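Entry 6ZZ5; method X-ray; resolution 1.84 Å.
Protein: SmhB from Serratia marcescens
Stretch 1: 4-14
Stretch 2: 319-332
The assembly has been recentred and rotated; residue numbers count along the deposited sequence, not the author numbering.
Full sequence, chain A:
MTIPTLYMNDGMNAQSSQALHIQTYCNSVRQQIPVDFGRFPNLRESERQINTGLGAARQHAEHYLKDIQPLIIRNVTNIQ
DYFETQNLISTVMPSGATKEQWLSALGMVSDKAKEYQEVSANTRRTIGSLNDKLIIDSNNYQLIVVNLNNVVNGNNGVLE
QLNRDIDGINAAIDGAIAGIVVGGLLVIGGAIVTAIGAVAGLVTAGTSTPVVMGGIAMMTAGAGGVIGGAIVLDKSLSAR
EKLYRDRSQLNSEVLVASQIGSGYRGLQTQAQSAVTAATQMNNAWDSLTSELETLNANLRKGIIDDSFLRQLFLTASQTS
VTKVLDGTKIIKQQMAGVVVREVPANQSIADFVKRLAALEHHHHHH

Stretch 1 (4-14) PTLYMNDGMNA
Stretch 2 (319-332) TSVTKVLDGTKIIK

Two helical segments more than 300 residues apart in sequence can pack closely without a single hydrogen bond between them, and SmhB offers a compact example. Residues 4–14 are helical throughout; residues 321–332 are helical, and Ser320 has phi/psi −117°/4°. Both helices run in the same direction, their axes inclined by 18° and approaching to 10.1 Å. Regular i to i+4 backbone bonds, such as Asn9 N to Thr5 O (3.0 Å), stay within each helix, and side chains of the first helix meet both side chains and backbone of the second stretch. The register is set by CA pairs: Thr5 CA to Ser320 CA is 6.9 Å. Asn9 CA to Val324 CA is 5.7 Å. Met12 CA to Thr328 CA is 8.1 Å.

The principle is knob-into-hole packing. Met12, with chi1 and chi2 both t and chi3 p (72°), extends across the gap and then turns its methyl into a hole formed by Val324, Gly327, Thr328 and Ile331. Its CE lies 3.8 Å from Ile331 CD1 and its SD 3.5 Å from Thr328 CG2. Gly327 keeps the floor open: an ideal CB there would sit only 3.1 Å from Met12 CE. Thr328 adopts the p rotamer, which lets OG1 donate to Leu325 O (2.6 Å) within its own helix while CG2 meets the sulfur. Ile331 (m, t) also brings CD1 to 3.6 Å from Asn13 OD1.

Val324 (t), one turn before Thr328, serves both Met12 and residues nearer the N-terminus of the first helix. Asn9 (t, chi2 58°) places OD1 3.6 Å from Val324 CG2, and Thr5 (m) places CG2 3.9 Å from both Val324 CG2 and Ser320 O. Leu6 (m, t), an exposed residue, leaves its backbone sideways, yet CD2 reaches to 3.1 Å from Ser320 OG, Ser320 being t. Lys323 also starts sideways; its t, t, p, t chain bends at chi3 and brings NZ to 3.6 Å from Leu6 CD2.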

# COMPACT_ATOMS: atom_id res chain seq x y z
N PRO A 4 8.17 10.34 -20.17
CA PRO A 4 7.26 10.72 -19.09
C PRO A 4 5.99 9.86 -19.05
O PRO A 4 5.56 9.57 -17.94
CB PRO A 4 6.93 12.21 -19.28
CG PRO A 4 8.10 12.73 -20.09
CD PRO A 4 8.65 11.54 -20.90
N THR A 5 5.40 9.52 -20.20
CA THR A 5 4.13 8.77 -20.21
C THR A 5 4.35 7.38 -19.60
O THR A 5 3.46 6.88 -18.89
CB THR A 5 3.50 8.70 -21.59
OG1 THR A 5 3.21 10.05 -21.95
CG2 THR A 5 2.27 7.84 -21.58
N LEU A 6 5.49 6.76 -19.84
CA LEU A 6 5.80 5.40 -19.30
C LEU A 6 6.16 5.53 -17.82
O LEU A 6 5.76 4.60 -17.09
CB LEU A 6 6.92 4.75 -20.12
CG LEU A 6 6.58 4.58 -21.62
CD1 LEU A 6 7.77 4.04 -22.41
CD2 LEU A 6 5.32 3.73 -21.84
N TYR A 7 6.81 6.63 -17.40
CA TYR A 7 7.11 6.86 -15.96
C TYR A 7 5.78 7.07 -15.24
O TYR A 7 5.62 6.52 -14.15
CB TYR A 7 7.97 8.10 -15.71
CG TYR A 7 9.43 8.05 -16.06
CD1 TYR A 7 10.19 6.92 -15.84
CD2 TYR A 7 10.08 9.20 -16.50
CE1 TYR A 7 11.55 6.90 -16.11
CE2 TYR A 7 11.43 9.20 -16.82
CZ TYR A 7 12.17 8.04 -16.61
OH TYR A 7 13.51 8.03 -16.89
N MET A 8 4.87 7.87 -15.83
CA MET A 8 3.50 8.07 -15.31
C MET A 8 2.80 6.72 -15.11
O MET A 8 2.21 6.50 -14.05
CB MET A 8 2.65 8.97 -16.20
CG MET A 8 3.15 10.46 -16.25
SD MET A 8 2.85 11.36 -14.71
CE MET A 8 1.05 11.43 -14.87
N ASN A 9 2.80 5.88 -16.13
CA ASN A 9 2.12 4.58 -16.10
C ASN A 9 2.74 3.71 -15.00
O ASN A 9 1.97 3.09 -14.24
CB ASN A 9 2.16 3.89 -17.46
CG ASN A 9 1.20 2.73 -17.48
OD1 ASN A 9 -0.00 2.91 -17.25
ND2 ASN A 9 1.72 1.56 -17.80
N ASP A 10 4.07 3.64 -14.93
CA ASP A 10 4.75 2.77 -13.94
C ASP A 10 4.48 3.30 -12.54
O ASP A 10 4.28 2.48 -11.66
CB ASP A 10 6.26 2.71 -14.18
CG ASP A 10 6.63 1.97 -15.45
OD1 ASP A 10 5.76 1.21 -15.99
OD2 ASP A 10 7.76 2.16 -15.89
N GLY A 11 4.50 4.63 -12.35
CA GLY A 11 4.19 5.26 -11.04
C GLY A 11 2.79 4.92 -10.57
O GLY A 11 2.60 4.59 -9.34
N MET A 12 1.82 5.04 -11.48
CA MET A 12 0.40 4.78 -11.20
C MET A 12 0.24 3.29 -10.80
O MET A 12 -0.48 3.03 -9.83
CB MET A 12 -0.46 5.09 -12.42
CG MET A 12 -1.86 4.77 -12.17
SD MET A 12 -2.87 5.19 -13.60
CE MET A 12 -2.42 3.94 -14.79
N ASN A 13 0.80 2.37 -11.57
CA ASN A 13 0.66 0.92 -11.31
C ASN A 13 1.28 0.60 -9.93
O ASN A 13 0.61 -0.13 -9.15
CB ASN A 13 1.30 0.05 -12.40
CG ASN A 13 0.54 0.09 -13.72
OD1 ASN A 13 -0.61 0.51 -13.77
ND2 ASN A 13 1.19 -0.41 -14.77
N ALA A 14 2.47 1.13 -9.63
CA ALA A 14 3.21 0.81 -8.39
C ALA A 14 2.48 1.41 -7.18
O ALA A 14 2.33 0.71 -6.17
CB ALA A 14 4.64 1.27 -8.47
N THR A 319 0.37 5.95 -29.50
CA THR A 319 1.46 5.04 -29.03
C THR A 319 1.22 4.59 -27.59
O THR A 319 0.92 3.43 -27.46
CB THR A 319 2.87 5.64 -29.24
OG1 THR A 319 2.98 6.87 -28.54
CG2 THR A 319 3.18 5.85 -30.69
N SER A 320 1.36 5.42 -26.55
CA SER A 320 1.28 4.87 -25.17
C SER A 320 0.09 5.46 -24.40
O SER A 320 -0.05 5.09 -23.21
CB SER A 320 2.59 4.99 -24.42
OG SER A 320 2.58 4.14 -23.28
N VAL A 321 -0.79 6.29 -25.00
CA VAL A 321 -1.83 6.93 -24.15
C VAL A 321 -2.94 5.92 -23.87
O VAL A 321 -3.46 5.88 -22.75
CB VAL A 321 -2.30 8.26 -24.74
CG1 VAL A 321 -3.45 8.80 -23.95
CG2 VAL A 321 -1.11 9.22 -24.79
N THR A 322 -3.25 5.05 -24.80
CA THR A 322 -4.42 4.16 -24.67
C THR A 322 -4.17 3.19 -23.50
O THR A 322 -5.09 2.92 -22.73
CB THR A 322 -4.72 3.44 -25.98
OG1 THR A 322 -5.21 4.46 -26.86
CG2 THR A 322 -5.75 2.37 -25.76
N LYS A 323 -2.94 2.73 -23.37
CA LYS A 323 -2.58 1.77 -22.30
C LYS A 323 -2.74 2.47 -20.93
O LYS A 323 -3.29 1.89 -20.01
CB LYS A 323 -1.18 1.24 -22.58
CG LYS A 323 -0.53 0.43 -21.45
CD LYS A 323 0.90 -0.00 -21.82
CE LYS A 323 1.78 1.21 -22.09
NZ LYS A 323 3.19 0.85 -22.31
N VAL A 324 -2.31 3.72 -20.80
CA VAL A 324 -2.45 4.46 -19.55
C VAL A 324 -3.93 4.69 -19.27
O VAL A 324 -4.37 4.48 -18.10
CB VAL A 324 -1.65 5.76 -19.54
CG1 VAL A 324 -1.87 6.46 -18.23
CG2 VAL A 324 -0.18 5.47 -19.79
N LEU A 325 -4.71 5.10 -20.26
CA LEU A 325 -6.15 5.34 -20.01
C LEU A 325 -6.87 4.04 -19.58
O LEU A 325 -7.67 4.07 -18.61
CB LEU A 325 -6.80 5.96 -21.26
CG LEU A 325 -6.46 7.45 -21.49
CD1 LEU A 325 -7.07 7.91 -22.79
CD2 LEU A 325 -6.91 8.36 -20.33
N ASP A 326 -6.64 2.94 -20.28
CA ASP A 326 -7.17 1.59 -19.90
C ASP A 326 -6.80 1.30 -18.43
O ASP A 326 -7.67 0.84 -17.67
CB ASP A 326 -6.61 0.51 -20.81
CG ASP A 326 -7.16 0.50 -22.22
OD1 ASP A 326 -8.11 1.26 -22.49
OD2 ASP A 326 -6.70 -0.34 -23.03
N GLY A 327 -5.54 1.53 -18.06
CA GLY A 327 -5.03 1.30 -16.69
C GLY A 327 -5.82 2.10 -15.69
O GLY A 327 -6.21 1.56 -14.65
N THR A 328 -6.02 3.41 -15.94
CA THR A 328 -6.76 4.26 -14.98
C THR A 328 -8.14 3.65 -14.73
O THR A 328 -8.59 3.71 -13.58
CB THR A 328 -6.91 5.72 -15.43
OG1 THR A 328 -7.69 5.81 -16.64
CG2 THR A 328 -5.54 6.37 -15.60
N LYS A 329 -8.80 3.15 -15.76
CA LYS A 329 -10.19 2.64 -15.66
C LYS A 329 -10.18 1.33 -14.85
O LYS A 329 -11.04 1.15 -13.95
CB LYS A 329 -10.81 2.38 -17.04
CG LYS A 329 -11.05 3.63 -17.91
CD LYS A 329 -11.58 3.29 -19.32
CE LYS A 329 -11.28 4.32 -20.40
NZ LYS A 329 -11.94 5.59 -20.06
N ILE A 330 -9.25 0.46 -15.16
CA ILE A 330 -9.14 -0.89 -14.49
C ILE A 330 -8.76 -0.66 -13.03
O ILE A 330 -9.40 -1.25 -12.15
CB ILE A 330 -8.17 -1.81 -15.22
CG1 ILE A 330 -8.58 -2.01 -16.68
CG2 ILE A 330 -8.10 -3.16 -14.48
CD1 ILE A 330 -7.47 -2.60 -17.53
N ILE A 331 -7.81 0.22 -12.80
CA ILE A 331 -7.33 0.51 -11.43
C ILE A 331 -8.48 1.06 -10.61
O ILE A 331 -8.72 0.55 -9.47
CB ILE A 331 -6.07 1.39 -11.42
CG1 ILE A 331 -4.91 0.58 -11.98
CG2 ILE A 331 -5.77 1.91 -10.05
CD1 ILE A 331 -3.71 1.40 -12.25
N LYS A 332 -9.21 2.04 -11.12
CA LYS A 332 -10.33 2.58 -10.31
C LYS A 332 -11.32 1.46 -9.93
O LYS A 332 -11.79 1.44 -8.76
CB LYS A 332 -10.94 3.77 -11.03
CG LYS A 332 -10.05 5.01 -10.93
CD LYS A 332 -10.45 6.11 -11.92
CE LYS A 332 -11.85 6.59 -11.65
NZ LYS A 332 -11.80 7.92 -11.05